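PDB 2I5G: amidohydrolase from Pseudomonas aeruginosa, which probably acts as a metal-dependent dipeptidase of the membrane dipeptidase (M19) family, hydrolysing dipeptides on a TIM-barrel scaffold. Local coordinates for residues L67-R72 / R78-Q83; G15-K20 / G32-A37; K59-N64 / I88-Q93. The protein carries 2 engineered substitutions. All coordinates share one frame; numbering follows the deposited sequence.

Interaction 1 (L67-R72 / R78-Q83)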
loop_
_atom_site.group_PDB
_atom_site.type_symbol
_atom_site.label_atom_id
_atom_site.label_comp_id
_atom_site.label_asym_id
_atom_site.label_seq_id
_atom_site.Cartn_x
_atom_site.Cartn_y
_atom_site.Cartn_z
ATOM N N LEU A 67 -32.425 15.059 -15.121
ATOM C CA LEU A 67 -31.651 14.315 -16.109
ATOM C C LEU A 67 -31.100 13.008 -15.558
ATOM O O LEU A 67 -31.077 11.995 -16.253
ATOM C CB LEU A 67 -30.475 15.166 -16.605
ATOM C CG LEU A 67 -30.693 16.098 -17.804
ATOM C CD1 LEU A 67 -32.080 16.721 -17.748
ATOM C CD2 LEU A 67 -29.591 17.160 -17.826
ATOM N N VAL A 68 -30.655 13.035 -14.305
ATOM C CA VAL A 68 -30.071 11.854 -13.688
ATOM C C VAL A 68 -30.548 11.603 -12.260
ATOM O O VAL A 68 -31.042 12.508 -11.586
ATOM C CB VAL A 68 -28.529 11.968 -13.669
ATOM C CG1 VAL A 68 -27.996 12.092 -15.090
ATOM C CG2 VAL A 68 -28.110 13.180 -12.844
ATOM N N ILE A 69 -30.386 10.357 -11.816
ATOM C CA ILE A 69 -30.763 9.926 -10.472
ATOM C C ILE A 69 -29.733 8.898 -10.017
ATOM O O ILE A 69 -29.143 8.184 -10.836
ATOM C CB ILE A 69 -32.148 9.242 -10.440
ATOM C CG1 ILE A 69 -32.104 7.949 -11.264
ATOM C CG2 ILE A 69 -33.212 10.190 -10.950
ATOM C CD1 ILE A 69 -33.423 7.196 -11.312
ATOM N N PRO A 70 -29.515 8.801 -8.699
ATOM C CA PRO A 70 -28.558 7.870 -8.093
ATOM C C PRO A 70 -28.928 6.432 -8.397
ATOM O O PRO A 70 -30.076 6.142 -8.706
ATOM C CB PRO A 70 -28.685 8.163 -6.598
ATOM C CG PRO A 70 -29.220 9.559 -6.544
ATOM C CD PRO A 70 -30.223 9.565 -7.660
ATOM N N VAL A 71 -27.955 5.537 -8.298
ATOM C CA VAL A 71 -28.185 4.114 -8.530
ATOM C C VAL A 71 -27.534 3.294 -7.425
ATOM O O VAL A 71 -26.314 3.271 -7.308
ATOM C CB VAL A 71 -27.604 3.650 -9.883
ATOM C CG1 VAL A 71 -27.562 2.132 -9.945
ATOM C CG2 VAL A 71 -28.462 4.173 -11.014
ATOM N N ARG A 72 -28.351 2.627 -6.612
ATOM C CA ARG A 72 -27.841 1.797 -5.523
ATOM C C ARG A 72 -28.319 0.357 -5.683
ATOM O O ARG A 72 -27.637 -0.587 -5.271
ATOM C CB ARG A 72 -28.297 2.353 -4.171
ATOM C CG ARG A 72 -27.739 3.738 -3.843
ATOM C CD ARG A 72 -28.209 4.219 -2.475
ATOM N NE ARG A 72 -27.595 5.487 -2.076
ATOM C CZ ARG A 72 -26.854 5.649 -0.982
ATOM N NH1 ARG A 72 -26.626 4.625 -0.176
ATOM N NH2 ARG A 72 -26.344 6.836 -0.688
ATOM N N ARG A 78 -34.368 0.264 -13.279
ATOM C CA ARG A 78 -35.690 0.133 -13.874
ATOM C C ARG A 78 -36.412 1.464 -13.731
ATOM O O ARG A 78 -37.144 1.886 -14.626
ATOM C CB ARG A 78 -36.476 -0.985 -13.175
ATOM C CG ARG A 78 -37.994 -0.886 -13.309
ATOM C CD ARG A 78 -38.690 -2.196 -12.931
ATOM N NE ARG A 78 -38.225 -2.761 -11.660
ATOM C CZ ARG A 78 -38.525 -2.286 -10.452
ATOM N NH1 ARG A 78 -39.303 -1.218 -10.321
ATOM N NH2 ARG A 78 -38.050 -2.891 -9.369
ATOM N N LYS A 79 -36.186 2.132 -12.606
ATOM C CA LYS A 79 -36.813 3.421 -12.355
ATOM C C LYS A 79 -36.305 4.467 -13.345
ATOM O O LYS A 79 -37.089 5.203 -13.947
ATOM C CB LYS A 79 -36.523 3.879 -10.927
ATOM C CG LYS A 79 -37.122 5.232 -10.601
ATOM C CD LYS A 79 -36.715 5.742 -9.225
ATOM C CE LYS A 79 -37.268 4.868 -8.107
ATOM N NZ LYS A 79 -36.844 5.359 -6.762
ATOM N N ALA A 80 -34.990 4.525 -13.517
ATOM C CA ALA A 80 -34.386 5.483 -14.428
ATOM C C ALA A 80 -34.924 5.329 -15.851
ATOM O O ALA A 80 -35.206 6.316 -16.534
ATOM C CB ALA A 80 -32.879 5.317 -14.422
ATOM N N LYS A 81 -35.065 4.091 -16.300
ATOM C CA LYS A 81 -35.568 3.839 -17.640
ATOM C C LYS A 81 -37.010 4.323 -17.781
ATOM O O LYS A 81 -37.330 5.107 -18.681
ATOM C CB LYS A 81 -35.486 2.340 -17.951
ATOM C CG LYS A 81 -35.048 2.002 -19.370
ATOM C CD LYS A 81 -36.177 2.096 -20.352
ATOM C CE LYS A 81 -35.706 1.687 -21.741
ATOM N NZ LYS A 81 -34.677 2.618 -22.280
ATOM N N GLU A 82 -37.874 3.876 -16.878
ATOM C CA GLU A 82 -39.280 4.250 -16.939
ATOM C C GLU A 82 -39.555 5.695 -16.571
ATOM O O GLU A 82 -40.707 6.120 -16.544
ATOM C CB GLU A 82 -40.125 3.327 -16.055
ATOM C CG GLU A 82 -40.009 3.572 -14.568
ATOM C CD GLU A 82 -40.928 2.662 -13.772
ATOM O OE1 GLU A 82 -40.693 1.432 -13.761
ATOM O OE2 GLU A 82 -41.893 3.176 -13.165
ATOM N N GLN A 83 -38.504 6.455 -16.295
ATOM C CA GLN A 83 -38.674 7.857 -15.952
ATOM C C GLN A 83 -37.964 8.760 -16.938
ATOM O O GLN A 83 -37.941 9.978 -16.772
ATOM C CB GLN A 83 -38.156 8.126 -14.546
ATOM C CG GLN A 83 -39.108 7.686 -13.464
ATOM C CD GLN A 83 -38.673 8.162 -12.107
ATOM O OE1 GLN A 83 -38.211 9.293 -11.958
ATOM N NE2 GLN A 83 -38.829 7.311 -11.099
#
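Ile69 and Ala80 carry this contact, with Lys79 adding an aliphatic margin. Residues 67-72 approach it through Leu67 and Val68, whose side chains serve other neighbours: both pack on Phe26 of helix 23-31, and Val68 points away from helix 74-82. At the next residue the alternation of the strand turns the side chain of Ile69 toward the helix. Its CG1 branch sits between the backbone N and the carbonyl carbon (chi1 64°) and then runs on fully extended, which carries CD1 out as the leading atom. CD1 of Ile69 lies 3.7 Å from CB of Ala80 and equally close, 3.7 Å, to CA of Ala80, so the methyl lies over the CA and CB of this alanine. One residue earlier in the helix, CD of Lys79 lies 4.2 Å from CD1 of Ile69 and flanks the same methyl with its methylene chain. Beyond Ile69, Pro70 is directed to Ile61 of helix 47-63 and Val71 to Leu89, while Arg72 N bonds to Asp76 OD2 where helix 74-82 sets out. The contact is wholly apolar and joins the first strand and the helix of the beta-alpha-beta unit formed by strand 68-70, helix 74-82 and strand 86-92; the two strands run parallel, and Ile69 is bonded through its backbone to Thr86 and Ile88.

Interaction 2 (G15-K20 / G32-A37)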
loop_
_atom_site.group_PDB
_atom_site.type_symbol
_atom_site.label_atom_id
_atom_site.label_comp_id
_atom_site.label_asym_id
_atom_site.label_seq_id
_atom_site.Cartn_x
_atom_site.Cartn_y
_atom_site.Cartn_z
ATOM N N GLY A 15 -20.305 0.131 -18.517
ATOM C CA GLY A 15 -19.451 -0.292 -17.423
ATOM C C GLY A 15 -18.437 0.710 -16.898
ATOM O O GLY A 15 -17.951 0.552 -15.778
ATOM N N LEU A 16 -18.096 1.724 -17.686
ATOM C CA LEU A 16 -17.136 2.707 -17.217
ATOM C C LEU A 16 -17.123 4.038 -17.948
ATOM O O LEU A 16 -16.997 4.098 -19.175
ATOM C CB LEU A 16 -15.723 2.145 -17.254
ATOM C CG LEU A 16 -14.830 3.005 -16.358
ATOM C CD1 LEU A 16 -14.778 2.365 -14.976
ATOM C CD2 LEU A 16 -13.440 3.123 -16.930
ATOM N N ILE A 17 -17.221 5.106 -17.165
ATOM C CA ILE A 17 -17.205 6.458 -17.690
ATOM C C ILE A 17 -16.487 7.388 -16.707
ATOM O O ILE A 17 -16.804 7.404 -15.521
ATOM C CB ILE A 17 -18.646 6.960 -17.944
ATOM C CG1 ILE A 17 -19.232 6.235 -19.154
ATOM C CG2 ILE A 17 -18.655 8.463 -18.187
ATOM C CD1 ILE A 17 -20.640 6.686 -19.531
ATOM N N ILE A 18 -15.491 8.121 -17.211
ATOM C CA ILE A 18 -14.716 9.097 -16.437
ATOM C C ILE A 18 -14.708 10.369 -17.266
ATOM O O ILE A 18 -13.679 10.758 -17.821
ATOM C CB ILE A 18 -13.235 8.698 -16.220
ATOM C CG1 ILE A 18 -12.703 7.924 -17.427
ATOM C CG2 ILE A 18 -13.083 7.943 -14.942
ATOM C CD1 ILE A 18 -13.248 6.515 -17.562
ATOM N N ALA A 19 -15.870 11.002 -17.368
ATOM C CA ALA A 19 -16.014 12.231 -18.130
ATOM C C ALA A 19 -16.042 13.415 -17.182
ATOM O O ALA A 19 -16.307 13.254 -15.994
ATOM C CB ALA A 19 -17.301 12.185 -18.932
ATOM N N LYS A 20 -15.749 14.603 -17.707
ATOM C CA LYS A 20 -15.788 15.823 -16.904
ATOM C C LYS A 20 -17.276 16.004 -16.613
ATOM O O LYS A 20 -18.087 16.005 -17.539
ATOM C CB LYS A 20 -15.273 17.011 -17.720
ATOM C CG LYS A 20 -15.152 18.309 -16.944
ATOM C CD LYS A 20 -13.870 18.362 -16.131
ATOM C CE LYS A 20 -12.655 18.573 -17.029
ATOM N NZ LYS A 20 -11.369 18.640 -16.267
ATOM N N GLY A 32 -28.021 9.806 -25.958
ATOM C CA GLY A 32 -27.650 8.460 -26.350
ATOM C C GLY A 32 -28.562 7.394 -25.775
ATOM O O GLY A 32 -28.332 6.200 -25.981
ATOM N N GLY A 33 -29.588 7.820 -25.043
ATOM C CA GLY A 33 -30.529 6.882 -24.454
ATOM C C GLY A 33 -29.954 6.002 -23.356
ATOM O O GLY A 33 -30.528 4.966 -23.015
ATOM N N LEU A 34 -28.823 6.419 -22.798
ATOM C CA LEU A 34 -28.153 5.680 -21.737
ATOM C C LEU A 34 -29.094 5.516 -20.548
ATOM O O LEU A 34 -29.708 6.482 -20.099
ATOM C CB LEU A 34 -26.892 6.440 -21.307
ATOM C CG LEU A 34 -25.836 5.742 -20.450
ATOM C CD1 LEU A 34 -25.241 4.576 -21.221
ATOM C CD2 LEU A 34 -24.739 6.733 -20.078
ATOM N N THR A 35 -29.211 4.293 -20.042
ATOM C CA THR A 35 -30.078 4.033 -18.900
ATOM C C THR A 35 -29.296 4.209 -17.604
ATOM O O THR A 35 -29.753 4.882 -16.679
ATOM C CB THR A 35 -30.654 2.611 -18.939
ATOM O OG1 THR A 35 -31.297 2.392 -20.200
ATOM C CG2 THR A 35 -31.668 2.419 -17.828
ATOM N N ALA A 36 -28.113 3.607 -17.540
ATOM C CA ALA A 36 -27.288 3.723 -16.346
ATOM C C ALA A 36 -25.807 3.609 -16.680
ATOM O O ALA A 36 -25.436 3.100 -17.737
ATOM C CB ALA A 36 -27.686 2.659 -15.336
ATOM N N ALA A 37 -24.961 4.090 -15.773
ATOM C CA ALA A 37 -23.525 4.034 -15.992
ATOM C C ALA A 37 -22.677 4.022 -14.721
ATOM O O ALA A 37 -22.996 4.688 -13.734
ATOM C CB ALA A 37 -23.105 5.193 -16.875
#
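The side chains of Ile17 and Leu34 reach toward each other tip to tip, and the methyl of Ala37 completes a small cluster at their meeting point. CD1 of Ile17 is the atom that does the touching from residues 15-20: it lies 4.1 Å from CD2 of Leu34 and 3.9 Å from CB of Ala37. CD2 of Leu34 is itself 3.9 Å from CB of Ala37, so the three methyls form a nearly equilateral triangle, each carbon at van der Waals distance from the other two. Ile17 reaches this point because CG1 lies beside the backbone N, opposite the carbonyl carbon (chi1 -72°), and the chain then continues extended to CD1. Leu34 arrives from the loop that leads into strand 36-40, with CG swung opposite its own backbone N (chi1 -166°) and CD2 foremost. That loop begins at Gly33, whose positive phi of 67° belongs to the Schellman motif ending helix 23-31, and its course is further fixed where Leu34 O accepts hydrogen bonds from Arg30 NH2 and Thr86 OG1. The cluster lies within the beta-alpha-beta crossover of strand 13-17, helix 23-31 and strand 36-40: Met29 of the helix touches both Ile17 and Leu34 and so packs against the two parallel strands. Leu16 points away from residues 32-37, and its side chain touches Gln93, Asp249 and His180. Backbone hydrogen bonds of Ile17 with Asn38 and Thr40 pair the strands. Since only methyl groups meet, the contact itself is one of dispersion and water exclusion in a buried place and has no directional preference of its own.

Interaction 3 (K59-N64 / I88-Q93); sequences KLIRDN and ILYGFQ
The phenol ring of Tyr90 is met obliquely by CD1 of Ile61, which comes from the opposite direction and lands at the hydroxyl end of the ring. CD1 of Ile61 is 3.5 Å from OH of Tyr90 and 4.2 Å from its CZ, so the methyl rests against the end of the phenol and well away from CB. CG2 of Ile88 lies on the same side of the ring plane as this methyl, 3.9 Å from CE1 of Tyr90. The other flat group is the amide of Asn64, the first residue beyond helix 47-63, which folds back on the helix's last turn: ND2 of Asn64 donates to O of Leu60 at 2.7 Å, bent to 142° at the hydrogen and with the acceptor 24° out of the amide plane. At the other end of this group, OD1 of Asn64 accepts a hydrogen bond from Arg23 NH1.

Ile61 keeps CG1 beside its backbone N (chi1 -68°) and its chain extended, which brings CD1 to the strand. There it also meets Ile88, CD1 of Ile61 lying 4.3 Å from CG2 of Ile88, so a single methyl bridges two alternate residues of the strand. The Tyr90 hydroxyl, beside this apolar group, has a weak hydrogen bond with Asn58 ND2 from one turn earlier in the helix.

Ile54 and Ser57 continue the contact of Tyr90 with helix 47-63, while Phe26 of helix 23-31 packs on Ile88. Helix 47-63 thus lies against strand 86-92, which in turn bonds in parallel to strands 36-40, 68-70 and 113-117; such a helix packed on parallel strands is the outer layer of an alpha/beta barrel, consistent with the family's TIM-barrel fold.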
loop_
_atom_site.group_PDB
_atom_site.type_symbol
_atom_site.label_atom_id
_atom_site.label_comp_id
_atom_site.label_asym_id
_atom_site.label_seq_id
_atom_site.Cartn_x
_atom_site.Cartn_y
_atom_site.Cartn_z
ATOM N N LYS A 59 -23.983 16.672 -5.554
ATOM C CA LYS A 59 -24.469 18.017 -5.833
ATOM C C LYS A 59 -24.870 18.198 -7.297
ATOM O O LYS A 59 -25.900 18.807 -7.599
ATOM C CB LYS A 59 -23.416 19.058 -5.459
ATOM C CG LYS A 59 -23.913 20.481 -5.630
ATOM C CD LYS A 59 -22.848 21.507 -5.303
ATOM C CE LYS A 59 -23.389 22.895 -5.543
ATOM N NZ LYS A 59 -24.655 23.085 -4.786
ATOM N N LEU A 60 -24.059 17.681 -8.210
ATOM C CA LEU A 60 -24.386 17.801 -9.621
ATOM C C LEU A 60 -25.681 17.060 -9.911
ATOM O O LEU A 60 -26.529 17.547 -10.659
ATOM C CB LEU A 60 -23.254 17.248 -10.482
ATOM C CG LEU A 60 -22.128 18.263 -10.676
ATOM C CD1 LEU A 60 -20.849 17.574 -11.113
ATOM C CD2 LEU A 60 -22.583 19.296 -11.701
ATOM N N ILE A 61 -25.843 15.889 -9.308
ATOM C CA ILE A 61 -27.053 15.115 -9.509
ATOM C C ILE A 61 -28.224 15.910 -8.955
ATOM O O ILE A 61 -29.214 16.140 -9.644
ATOM C CB ILE A 61 -26.971 13.751 -8.785
ATOM C CG1 ILE A 61 -25.916 12.867 -9.465
ATOM C CG2 ILE A 61 -28.348 13.091 -8.756
ATOM C CD1 ILE A 61 -25.788 11.482 -8.868
ATOM N N ARG A 62 -28.097 16.339 -7.705
ATOM C CA ARG A 62 -29.147 17.111 -7.050
ATOM C C ARG A 62 -29.602 18.265 -7.932
ATOM O O ARG A 62 -30.794 18.449 -8.178
ATOM C CB ARG A 62 -28.637 17.689 -5.726
ATOM C CG ARG A 62 -29.514 17.391 -4.526
ATOM C CD ARG A 62 -29.386 18.476 -3.448
ATOM N NE ARG A 62 -28.004 18.851 -3.122
ATOM C CZ ARG A 62 -27.106 18.053 -2.550
ATOM N NH1 ARG A 62 -27.419 16.803 -2.224
ATOM N NH2 ARG A 62 -25.886 18.515 -2.297
ATOM N N ASP A 63 -28.637 19.038 -8.413
ATOM C CA ASP A 63 -28.942 20.198 -9.234
ATOM C C ASP A 63 -29.446 19.879 -10.640
ATOM O O ASP A 63 -29.997 20.753 -11.312
ATOM C CB ASP A 63 -27.717 21.126 -9.294
ATOM C CG ASP A 63 -27.439 21.823 -7.958
ATOM O OD1 ASP A 63 -28.318 21.785 -7.067
ATOM O OD2 ASP A 63 -26.351 22.421 -7.798
ATOM N N ASN A 64 -29.267 18.632 -11.074
ATOM C CA ASN A 64 -29.709 18.199 -12.402
ATOM C C ASN A 64 -30.568 16.941 -12.289
ATOM O O ASN A 64 -30.474 16.049 -13.135
ATOM C CB ASN A 64 -28.504 17.888 -13.292
ATOM C CG ASN A 64 -27.594 19.088 -13.496
ATOM O OD1 ASN A 64 -27.933 20.027 -14.216
ATOM N ND2 ASN A 64 -26.431 19.058 -12.860
ATOM N N ILE A 88 -27.078 6.840 -12.272
ATOM C CA ILE A 88 -25.649 6.971 -12.037
ATOM C C ILE A 88 -25.195 6.116 -10.868
ATOM O O ILE A 88 -25.630 6.302 -9.735
ATOM C CB ILE A 88 -25.267 8.449 -11.812
ATOM C CG1 ILE A 88 -25.407 9.198 -13.140
ATOM C CG2 ILE A 88 -23.841 8.569 -11.280
ATOM C CD1 ILE A 88 -25.071 10.659 -13.054
ATOM N N LEU A 89 -24.323 5.162 -11.176
ATOM C CA LEU A 89 -23.784 4.236 -10.192
ATOM C C LEU A 89 -22.329 4.590 -9.874
ATOM O O LEU A 89 -21.449 4.492 -10.733
ATOM C CB LEU A 89 -23.893 2.805 -10.739
ATOM C CG LEU A 89 -23.027 1.687 -10.143
ATOM C CD1 LEU A 89 -23.194 1.666 -8.640
ATOM C CD2 LEU A 89 -23.408 0.334 -10.760
ATOM N N TYR A 90 -22.082 5.002 -8.634
ATOM C CA TYR A 90 -20.737 5.384 -8.209
ATOM C C TYR A 90 -19.741 4.246 -8.180
ATOM O O TYR A 90 -20.023 3.178 -7.622
ATOM C CB TYR A 90 -20.766 6.015 -6.816
ATOM C CG TYR A 90 -21.445 7.354 -6.763
ATOM C CD1 TYR A 90 -21.593 8.131 -7.916
ATOM C CD2 TYR A 90 -21.892 7.875 -5.550
ATOM C CE1 TYR A 90 -22.163 9.391 -7.859
ATOM C CE2 TYR A 90 -22.467 9.138 -5.480
ATOM C CZ TYR A 90 -22.597 9.892 -6.638
ATOM O OH TYR A 90 -23.142 11.151 -6.571
ATOM N N GLY A 91 -18.563 4.494 -8.755
ATOM C CA GLY A 91 -17.517 3.489 -8.772
ATOM C C GLY A 91 -16.133 4.022 -8.440
ATOM O O GLY A 91 -15.846 5.214 -8.617
ATOM N N PHE A 92 -15.277 3.134 -7.935
ATOM C CA PHE A 92 -13.893 3.480 -7.606
ATOM C C PHE A 92 -13.010 2.662 -8.533
ATOM O O PHE A 92 -13.285 1.487 -8.789
ATOM C CB PHE A 92 -13.514 3.068 -6.178
ATOM C CG PHE A 92 -14.227 3.815 -5.097
ATOM C CD1 PHE A 92 -15.124 4.833 -5.389
ATOM C CD2 PHE A 92 -13.967 3.512 -3.765
ATOM C CE1 PHE A 92 -15.746 5.538 -4.369
ATOM C CE2 PHE A 92 -14.583 4.211 -2.738
ATOM C CZ PHE A 92 -15.474 5.225 -3.040
ATOM N N GLN A 93 -11.947 3.264 -9.039
ATOM C CA GLN A 93 -11.046 2.509 -9.881
ATOM C C GLN A 93 -9.815 2.147 -9.058
ATOM O O GLN A 93 -8.767 1.789 -9.592
ATOM C CB GLN A 93 -10.669 3.309 -11.125
ATOM C CG GLN A 93 -11.754 3.284 -12.186
ATOM C CD GLN A 93 -11.202 3.393 -13.597
ATOM O OE1 GLN A 93 -10.364 2.583 -14.019
ATOM N NE2 GLN A 93 -11.672 4.394 -14.340
#

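How the interactions relate
All three contacts reach the same parallel sheet in the TIM-barrel fold, and their centres form a compact triangle with sides of about 11 to 12 Å. Interaction 2 comes first along the chain; interaction 3 then spans residues 59-93 and contains interaction 1 entirely. Strand 86-92 of interaction 3 pairs with both strand 36-40 of interaction 2, where Leu89 N probably bonds to Ala37 O, and strand 68-70 of interaction 1. Lys81 and Ala80 also pack on Thr35, joining interactions 1 and 2 directly. Strands 13-17, 36-40, 86-92 and 68-70 are neighbours in that order across the sheet, with helices packed on them, which builds this part of the barrel as one continuous unit.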